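Local coordinates for protein aromatic-amino-acid transaminase TyrB (Burkholderia cenocepacia K56-2Valvano, PDB 4WD2) that probably transfers the amino group of aromatic amino acids to 2-oxo acids, using pyridoxal phosphate held on a lysine as an internal aldimine, at residues Y157-L171 and T193-L205. Residues are numbered along the deposited sequence; the frame is centred on the assembly and turned at random.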
ATOM      1  N   TYR A 157      17.153 -26.567   1.759  1.00 10.96           N
ATOM      2  CA  TYR A 157      17.340 -25.937   0.462  1.00 11.19           C
ATOM      3  C   TYR A 157      18.817 -25.734   0.170  1.00 11.37           C
ATOM      4  O   TYR A 157      19.402 -26.472  -0.613  1.00 13.10           O
ATOM      5  CB  TYR A 157      16.580 -24.604   0.395  1.00  9.60           C
ATOM      6  CG  TYR A 157      16.472 -24.027  -1.008  1.00  9.66           C
ATOM      7  CD1 TYR A 157      15.493 -24.466  -1.886  1.00 10.69           C
ATOM      8  CD2 TYR A 157      17.352 -23.047  -1.448  1.00  9.87           C
ATOM      9  CE1 TYR A 157      15.387 -23.943  -3.168  1.00 10.56           C
ATOM     10  CE2 TYR A 157      17.263 -22.526  -2.726  1.00  9.66           C
ATOM     11  CZ  TYR A 157      16.277 -22.974  -3.583  1.00 10.95           C
ATOM     12  OH  TYR A 157      16.187 -22.453  -4.859  1.00 11.93           O
ATOM     13  N   TYR A 158      19.428 -24.744   0.810  1.00 11.32           N
ATOM     14  CA  TYR A 158      20.829 -24.450   0.535  1.00 12.00           C
ATOM     15  C   TYR A 158      21.724 -25.528   1.115  1.00 13.31           C
ATOM     16  O   TYR A 158      21.477 -26.032   2.219  1.00 14.25           O
ATOM     17  CB  TYR A 158      21.223 -23.081   1.085  1.00 12.70           C
ATOM     18  CG  TYR A 158      22.670 -22.724   0.846  1.00 13.49           C
ATOM     19  CD1 TYR A 158      23.119 -22.372  -0.421  1.00 13.98           C
ATOM     20  CD2 TYR A 158      23.589 -22.733   1.890  1.00 14.73           C
ATOM     21  CE1 TYR A 158      24.445 -22.047  -0.645  1.00 14.70           C
ATOM     22  CE2 TYR A 158      24.919 -22.405   1.677  1.00 15.07           C
ATOM     23  CZ  TYR A 158      25.339 -22.064   0.410  1.00 15.43           C
ATOM     24  OH  TYR A 158      26.656 -21.734   0.198  1.00 18.18           O
ATOM     25  N   ASP A 159      22.753 -25.894   0.357  1.00 12.55           N
ATOM     26  CA  ASP A 159      23.703 -26.895   0.803  1.00 15.17           C
ATOM     27  C   ASP A 159      25.014 -26.216   1.129  1.00 16.26           C
ATOM     28  O   ASP A 159      25.778 -25.874   0.230  1.00 16.03           O
ATOM     29  CB  ASP A 159      23.908 -27.975  -0.261  1.00 16.28           C
ATOM     30  CG  ASP A 159      24.688 -29.168   0.261  1.00 20.91           C
ATOM     31  OD1 ASP A 159      25.416 -29.029   1.266  1.00 22.25           O
ATOM     32  OD2 ASP A 159      24.572 -30.256  -0.337  1.00 23.57           O
ATOM     33  N   GLU A 160      25.258 -26.031   2.422  1.00 17.93           N
ATOM     34  CA  GLU A 160      26.463 -25.370   2.917  1.00 22.07           C
ATOM     35  C   GLU A 160      27.750 -25.945   2.329  1.00 24.86           C
ATOM     36  O   GLU A 160      28.699 -25.210   2.043  1.00 26.66           O
ATOM     37  CB  GLU A 160      26.520 -25.464   4.447  1.00 22.87           C
ATOM     38  N   ALA A 161      27.780 -27.260   2.151  1.00 25.04           N
ATOM     39  CA  ALA A 161      28.999 -27.930   1.721  1.00 25.86           C
ATOM     40  C   ALA A 161      29.287 -27.738   0.235  1.00 26.90           C
ATOM     41  O   ALA A 161      30.449 -27.733  -0.174  1.00 29.59           O
ATOM     42  CB  ALA A 161      28.926 -29.408   2.051  1.00 26.31           C
ATOM     43  N   THR A 162      28.242 -27.579  -0.573  1.00 25.02           N
ATOM     44  CA  THR A 162      28.430 -27.488  -2.020  1.00 23.76           C
ATOM     45  C   THR A 162      28.254 -26.072  -2.560  1.00 22.77           C
ATOM     46  O   THR A 162      28.792 -25.732  -3.618  1.00 23.69           O
ATOM     47  CB  THR A 162      27.458 -28.427  -2.777  1.00 22.65           C
ATOM     48  OG1 THR A 162      26.107 -28.001  -2.573  1.00 20.08           O
ATOM     49  CG2 THR A 162      27.616 -29.860  -2.288  1.00 23.89           C
ATOM     50  N   GLY A 163      27.504 -25.248  -1.833  1.00 19.59           N
ATOM     51  CA  GLY A 163      27.130 -23.940  -2.327  1.00 15.97           C
ATOM     52  C   GLY A 163      25.997 -24.131  -3.308  1.00 14.64           C
ATOM     53  O   GLY A 163      25.673 -23.229  -4.082  1.00 13.52           O
ATOM     54  N   GLY A 164      25.398 -25.321  -3.264  1.00 14.60           N
ATOM     55  CA  GLY A 164      24.354 -25.704  -4.195  1.00 14.23           C
ATOM     56  C   GLY A 164      23.038 -26.051  -3.529  1.00 13.57           C
ATOM     57  O   GLY A 164      22.658 -25.457  -2.517  1.00 13.53           O
ATOM     58  N   LEU A 165      22.334 -27.017  -4.102  1.00 11.31           N
ATOM     59  CA  LEU A 165      20.974 -27.320  -3.678  1.00 15.19           C
ATOM     60  C   LEU A 165      20.831 -28.721  -3.084  1.00 16.55           C
ATOM     61  O   LEU A 165      21.305 -29.699  -3.659  1.00 17.65           O
ATOM     62  CB  LEU A 165      20.023 -27.168  -4.864  1.00 14.37           C
ATOM     63  CG  LEU A 165      18.542 -27.454  -4.628  1.00 13.67           C
ATOM     64  CD1 LEU A 165      17.886 -26.299  -3.894  1.00  9.25           C
ATOM     65  CD2 LEU A 165      17.866 -27.714  -5.960  1.00 11.71           C
ATOM     66  N   LYS A 166      20.178 -28.810  -1.930  1.00 15.67           N
ATOM     67  CA  LYS A 166      19.834 -30.102  -1.347  1.00 15.57           C
ATOM     68  C   LYS A 166      18.508 -30.574  -1.908  1.00 13.92           C
ATOM     69  O   LYS A 166      17.518 -30.631  -1.184  1.00 13.52           O
ATOM     70  CB  LYS A 166      19.732 -30.018   0.176  1.00 17.13           C
ATOM     71  CG  LYS A 166      20.951 -29.481   0.876  1.00 20.65           C
ATOM     72  CD  LYS A 166      20.642 -29.229   2.348  1.00 23.41           C
ATOM     73  CE  LYS A 166      21.120 -30.359   3.232  1.00 26.35           C
ATOM     74  NZ  LYS A 166      22.508 -30.115   3.717  1.00 28.84           N
ATOM     75  N   PHE A 167      18.475 -30.907  -3.193  1.00 13.26           N
ATOM     76  CA  PHE A 167      17.193 -31.159  -3.829  1.00 12.90           C
ATOM     77  C   PHE A 167      16.467 -32.393  -3.307  1.00 13.86           C
ATOM     78  O   PHE A 167      15.248 -32.375  -3.162  1.00 14.20           O
ATOM     79  CB  PHE A 167      17.338 -31.289  -5.336  1.00 12.90           C
ATOM     80  CG  PHE A 167      16.032 -31.538  -6.013  1.00 12.65           C
ATOM     81  CD1 PHE A 167      15.044 -30.562  -6.002  1.00 11.98           C
ATOM     82  CD2 PHE A 167      15.762 -32.757  -6.610  1.00 13.46           C
ATOM     83  CE1 PHE A 167      13.821 -30.795  -6.606  1.00 11.62           C
ATOM     84  CE2 PHE A 167      14.543 -32.990  -7.213  1.00 13.07           C
ATOM     85  CZ  PHE A 167      13.577 -32.007  -7.213  1.00 11.57           C
ATOM     86  N   ASP A 168      17.204 -33.469  -3.041  1.00 15.90           N
ATOM     87  CA  ASP A 168      16.588 -34.677  -2.507  1.00 16.34           C
ATOM     88  C   ASP A 168      15.913 -34.395  -1.159  1.00 16.64           C
ATOM     89  O   ASP A 168      14.784 -34.822  -0.929  1.00 16.34           O
ATOM     90  CB  ASP A 168      17.616 -35.803  -2.347  1.00 17.53           C
ATOM     91  CG  ASP A 168      18.051 -36.406  -3.676  1.00 19.01           C
ATOM     92  OD1 ASP A 168      17.363 -36.198  -4.699  1.00 19.40           O
ATOM     93  OD2 ASP A 168      19.085 -37.107  -3.687  1.00 20.32           O
ATOM     94  N   ALA A 169      16.605 -33.674  -0.278  1.00 16.66           N
ATOM     95  CA  ALA A 169      16.067 -33.348   1.042  1.00 14.93           C
ATOM     96  C   ALA A 169      14.890 -32.377   0.942  1.00 13.00           C
ATOM     97  O   ALA A 169      13.909 -32.505   1.675  1.00 12.17           O
ATOM     98  CB  ALA A 169      17.158 -32.772   1.939  1.00 14.85           C
ATOM     99  N   MET A 170      15.002 -31.405   0.040  1.00 11.63           N
ATOM    100  CA  MET A 170      13.921 -30.468  -0.244  1.00 10.41           C
ATOM    101  C   MET A 170      12.664 -31.192  -0.712  1.00 13.03           C
ATOM    102  O   MET A 170      11.568 -30.941  -0.208  1.00 13.57           O
ATOM    103  CB  MET A 170      14.352 -29.458  -1.308  1.00  9.92           C
ATOM    104  CG  MET A 170      13.209 -28.596  -1.803  1.00  9.31           C
ATOM    105  SD  MET A 170      13.599 -27.542  -3.212  1.00 13.75           S
ATOM    106  CE  MET A 170      12.071 -26.605  -3.327  1.00 12.33           C
ATOM    107  N   LEU A 171      12.833 -32.098  -1.672  1.00 13.38           N
ATOM    108  CA  LEU A 171      11.719 -32.833  -2.259  1.00 13.20           C
ATOM    109  C   LEU A 171      11.055 -33.774  -1.246  1.00 13.72           C
ATOM    110  O   LEU A 171       9.828 -33.878  -1.190  1.00 14.28           O
ATOM    111  CB  LEU A 171      12.199 -33.622  -3.488  1.00 14.12           C
ATOM    112  CG  LEU A 171      11.118 -34.266  -4.358  1.00 14.44           C
ATOM    113  CD1 LEU A 171      10.241 -33.203  -5.002  1.00 13.98           C
ATOM    114  CD2 LEU A 171      11.733 -35.183  -5.423  1.00 15.06           C
ATOM    115  N   THR A 193      20.594 -16.777  -1.723  1.00  9.51           N
ATOM    116  CA  THR A 193      21.680 -17.713  -2.030  1.00 10.56           C
ATOM    117  C   THR A 193      22.062 -17.802  -3.504  1.00 10.65           C
ATOM    118  O   THR A 193      23.177 -18.203  -3.837  1.00 10.41           O
ATOM    119  CB  THR A 193      21.338 -19.135  -1.551  1.00 11.67           C
ATOM    120  OG1 THR A 193      20.309 -19.686  -2.386  1.00 10.48           O
ATOM    121  CG2 THR A 193      20.872 -19.116  -0.097  1.00 12.31           C
ATOM    122  N   GLY A 194      21.143 -17.447  -4.390  1.00 10.46           N
ATOM    123  CA  GLY A 194      21.392 -17.582  -5.814  1.00  9.02           C
ATOM    124  C   GLY A 194      21.315 -19.024  -6.294  1.00 10.54           C
ATOM    125  O   GLY A 194      21.541 -19.307  -7.472  1.00  9.88           O
ATOM    126  N   VAL A 195      20.984 -19.948  -5.396  1.00 10.01           N
ATOM    127  CA  VAL A 195      20.845 -21.345  -5.806  1.00  8.95           C
ATOM    128  C   VAL A 195      19.434 -21.591  -6.356  1.00  8.74           C
ATOM    129  O   VAL A 195      18.442 -21.384  -5.658  1.00  6.94           O
ATOM    130  CB  VAL A 195      21.142 -22.313  -4.638  1.00  8.85           C
ATOM    131  CG1 VAL A 195      20.824 -23.750  -5.033  1.00  7.15           C
ATOM    132  CG2 VAL A 195      22.601 -22.199  -4.198  1.00  8.65           C
ATOM    133  N   ASP A 196      19.355 -22.034  -7.610  1.00 10.32           N
ATOM    134  CA  ASP A 196      18.068 -22.284  -8.271  1.00 10.40           C
ATOM    135  C   ASP A 196      17.864 -23.751  -8.641  1.00 11.14           C
ATOM    136  O   ASP A 196      18.822 -24.480  -8.889  1.00 11.21           O
ATOM    137  CB  ASP A 196      17.937 -21.444  -9.548  1.00  9.65           C
ATOM    138  CG  ASP A 196      17.802 -19.957  -9.272  1.00 11.06           C
ATOM    139  OD1 ASP A 196      17.629 -19.581  -8.094  1.00 10.84           O
ATOM    140  OD2 ASP A 196      17.848 -19.166 -10.243  1.00 11.82           O
ATOM    141  N   LEU A 197      16.605 -24.172  -8.705  1.00 11.04           N
ATOM    142  CA  LEU A 197      16.270 -25.471  -9.278  1.00  9.19           C
ATOM    143  C   LEU A 197      16.456 -25.417 -10.787  1.00  9.58           C
ATOM    144  O   LEU A 197      16.270 -24.357 -11.392  1.00 10.26           O
ATOM    145  CB  LEU A 197      14.827 -25.864  -8.953  1.00  8.64           C
ATOM    146  CG  LEU A 197      14.461 -26.510  -7.613  1.00  8.29           C
ATOM    147  CD1 LEU A 197      14.807 -25.599  -6.434  1.00  7.72           C
ATOM    148  CD2 LEU A 197      12.978 -26.847  -7.608  1.00  6.95           C
ATOM    149  N   ASP A 198      16.811 -26.544 -11.404  1.00  7.92           N
ATOM    150  CA  ASP A 198      16.752 -26.620 -12.864  1.00  8.66           C
ATOM    151  C   ASP A 198      15.361 -27.113 -13.275  1.00  8.51           C
ATOM    152  O   ASP A 198      14.558 -27.494 -12.429  1.00  6.43           O
ATOM    153  CB  ASP A 198      17.865 -27.515 -13.444  1.00 10.68           C
ATOM    154  CG  ASP A 198      17.800 -28.959 -12.959  1.00 12.21           C
ATOM    155  OD1 ASP A 198      16.727 -29.592 -13.040  1.00 12.61           O
ATOM    156  OD2 ASP A 198      18.846 -29.473 -12.509  1.00 12.65           O
ATOM    157  N   GLU A 199      15.074 -27.083 -14.571  1.00  7.19           N
ATOM    158  CA  GLU A 199      13.734 -27.391 -15.070  1.00  7.11           C
ATOM    159  C   GLU A 199      13.318 -28.836 -14.859  1.00  7.30           C
ATOM    160  O   GLU A 199      12.127 -29.133 -14.814  1.00  7.87           O
ATOM    161  CB  GLU A 199      13.639 -27.035 -16.549  1.00  8.28           C
ATOM    162  CG  GLU A 199      13.750 -25.536 -16.767  1.00 11.04           C
ATOM    163  CD  GLU A 199      13.537 -25.124 -18.203  1.00 12.64           C
ATOM    164  OE1 GLU A 199      13.413 -26.013 -19.072  1.00 13.78           O
ATOM    165  OE2 GLU A 199      13.487 -23.903 -18.452  1.00 12.42           O
ATOM    166  N   GLY A 200      14.295 -29.728 -14.725  1.00  7.97           N
ATOM    167  CA  GLY A 200      14.018 -31.114 -14.392  1.00  9.16           C
ATOM    168  C   GLY A 200      13.597 -31.256 -12.939  1.00 10.21           C
ATOM    169  O   GLY A 200      12.627 -31.951 -12.631  1.00 10.60           O
ATOM    170  N   GLN A 201      14.322 -30.583 -12.046  1.00  9.76           N
ATOM    171  CA  GLN A 201      13.980 -30.569 -10.627  1.00  9.19           C
ATOM    172  C   GLN A 201      12.613 -29.918 -10.420  1.00  9.85           C
ATOM    173  O   GLN A 201      11.812 -30.371  -9.595  1.00  9.74           O
ATOM    174  CB  GLN A 201      15.069 -29.848  -9.825  1.00  8.72           C
ATOM    175  CG  GLN A 201      16.443 -30.529  -9.924  1.00  9.29           C
ATOM    176  CD  GLN A 201      17.547 -29.748  -9.242  1.00  8.13           C
ATOM    177  OE1 GLN A 201      17.600 -28.527  -9.338  1.00  6.86           O
ATOM    178  NE2 GLN A 201      18.437 -30.453  -8.540  1.00  7.85           N
ATOM    179  N   TRP A 202      12.332 -28.876 -11.197  1.00 10.46           N
ATOM    180  CA  TRP A 202      11.023 -28.228 -11.149  1.00 10.60           C
ATOM    181  C   TRP A 202       9.896 -29.196 -11.487  1.00  8.74           C
ATOM    182  O   TRP A 202       8.904 -29.253 -10.773  1.00  8.18           O
ATOM    183  CB  TRP A 202      10.966 -27.026 -12.094  1.00  9.45           C
ATOM    184  CG  TRP A 202      11.358 -25.734 -11.432  1.00  8.41           C
ATOM    185  CD1 TRP A 202      12.394 -24.922 -11.777  1.00  8.30           C
ATOM    186  CD2 TRP A 202      10.728 -25.121 -10.295  1.00  7.78           C
ATOM    187  NE1 TRP A 202      12.442 -23.832 -10.940  1.00  8.63           N
ATOM    188  CE2 TRP A 202      11.432 -23.934 -10.019  1.00  8.98           C
ATOM    189  CE3 TRP A 202       9.631 -25.458  -9.494  1.00  8.58           C
ATOM    190  CZ2 TRP A 202      11.078 -23.080  -8.972  1.00  9.98           C
ATOM    191  CZ3 TRP A 202       9.281 -24.612  -8.447  1.00  9.60           C
ATOM    192  CH2 TRP A 202      10.004 -23.436  -8.198  1.00  9.79           C
ATOM    193  N   GLU A 203      10.041 -29.954 -12.568  1.00  9.02           N
ATOM    194  CA  GLU A 203       9.003 -30.915 -12.940  1.00  8.83           C
ATOM    195  C   GLU A 203       8.760 -31.925 -11.827  1.00  8.40           C
ATOM    196  O   GLU A 203       7.602 -32.244 -11.526  1.00  8.25           O
ATOM    197  CB  GLU A 203       9.348 -31.651 -14.241  1.00  8.42           C
ATOM    198  CG  GLU A 203       8.116 -31.960 -15.082  1.00  9.39           C
ATOM    199  CD  GLU A 203       7.362 -30.697 -15.484  1.00 10.01           C
ATOM    200  OE1 GLU A 203       8.027 -29.677 -15.786  1.00  9.79           O
ATOM    201  OE2 GLU A 203       6.112 -30.721 -15.502  1.00 10.18           O
ATOM    202  N   LYS A 204       9.840 -32.425 -11.220  1.00  8.16           N
ATOM    203  CA  LYS A 204       9.724 -33.400 -10.127  1.00  8.96           C
ATOM    204  C   LYS A 204       9.067 -32.803  -8.891  1.00  9.55           C
ATOM    205  O   LYS A 204       8.298 -33.475  -8.198  1.00 10.30           O
ATOM    206  CB  LYS A 204      11.091 -33.964  -9.748  1.00  9.23           C
ATOM    207  CG  LYS A 204      11.754 -34.770 -10.845  1.00 11.07           C
ATOM    208  CD  LYS A 204      13.145 -35.215 -10.407  1.00 14.76           C
ATOM    209  CE  LYS A 204      13.984 -35.640 -11.596  1.00 17.02           C
ATOM    210  NZ  LYS A 204      15.339 -36.097 -11.168  1.00 18.19           N
ATOM    211  N   LEU A 205       9.375 -31.543  -8.611  1.00  8.44           N
ATOM    212  CA  LEU A 205       8.746 -30.850  -7.499  1.00  9.41           C
ATOM    213  C   LEU A 205       7.252 -30.660  -7.750  1.00  9.71           C
ATOM    214  O   LEU A 205       6.449 -30.824  -6.841  1.00  8.74           O
ATOM    215  CB  LEU A 205       9.413 -29.498  -7.253  1.00  9.28           C
ATOM    216  CG  LEU A 205       8.859 -28.727  -6.053  1.00 10.46           C
ATOM    217  CD1 LEU A 205       8.998 -29.547  -4.780  1.00 10.78           C
ATOM    218  CD2 LEU A 205       9.557 -27.380  -5.903  1.00  9.44           C
TER
HETATM  219  O   HOH W   1      15.133 -19.939  -6.711  1.00 22.20           O
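With chi1 of -180°, Phe-167 swings its ring away from the backbone N and out to Gln-201, whose own CG lies beside its backbone N and leads an extended chain back along the ring in the opposite sense. Gln-201 CB sits over one ring face, 3.8 Å from the centroid, a CH-pi contact. The amide stacks on the root of the Phe-167 ring, its plane 29° from the ring. What fixes the amide is a capping box: OE1 of Gln-201 accepts from Asp-198 N, while Asp-198 OD1 takes Gln-201 N at 2.8 Å, closing the first turn of helix 199-211.

Tyr-157 supplies the polar link. Its OH donates to Val-195 O over 2.6 Å, tilted from the carbonyl plane, and a water joins that hydroxyl to Asp-196 OD1. Leu-165 CD1 lies over the centre of the tyrosine ring, while CD2 meets Leu-197 CD1 at 3.7 Å. Val-195 CG2 meets Gly-163 O of the G1 bulge at 3.2 Å, and CG1 lies against Gly-164 C and Leu-165 CB. Farther along, Met-170 CE reaches Leu-205 CD2 at 3.7 Å.

Asp-196 OD2 accepts from Cys-189 N and forms a salt bridge with Arg-353; OD1 also accepts from His-190 N, and His-190 stacks on Tyr-157. In this large, PLP-binding domain of a fold type I aminotransferase, strand 164-165, an edge of the mixed sheet within this chain, packs against the 193-198 loop. Helix 167-175 packs against helix 199-211, their short segments 20° from parallel, and Met-170 and Leu-205 both rest on Leu-185 of strand 182-186, while Trp-202 leans on helix 234-241.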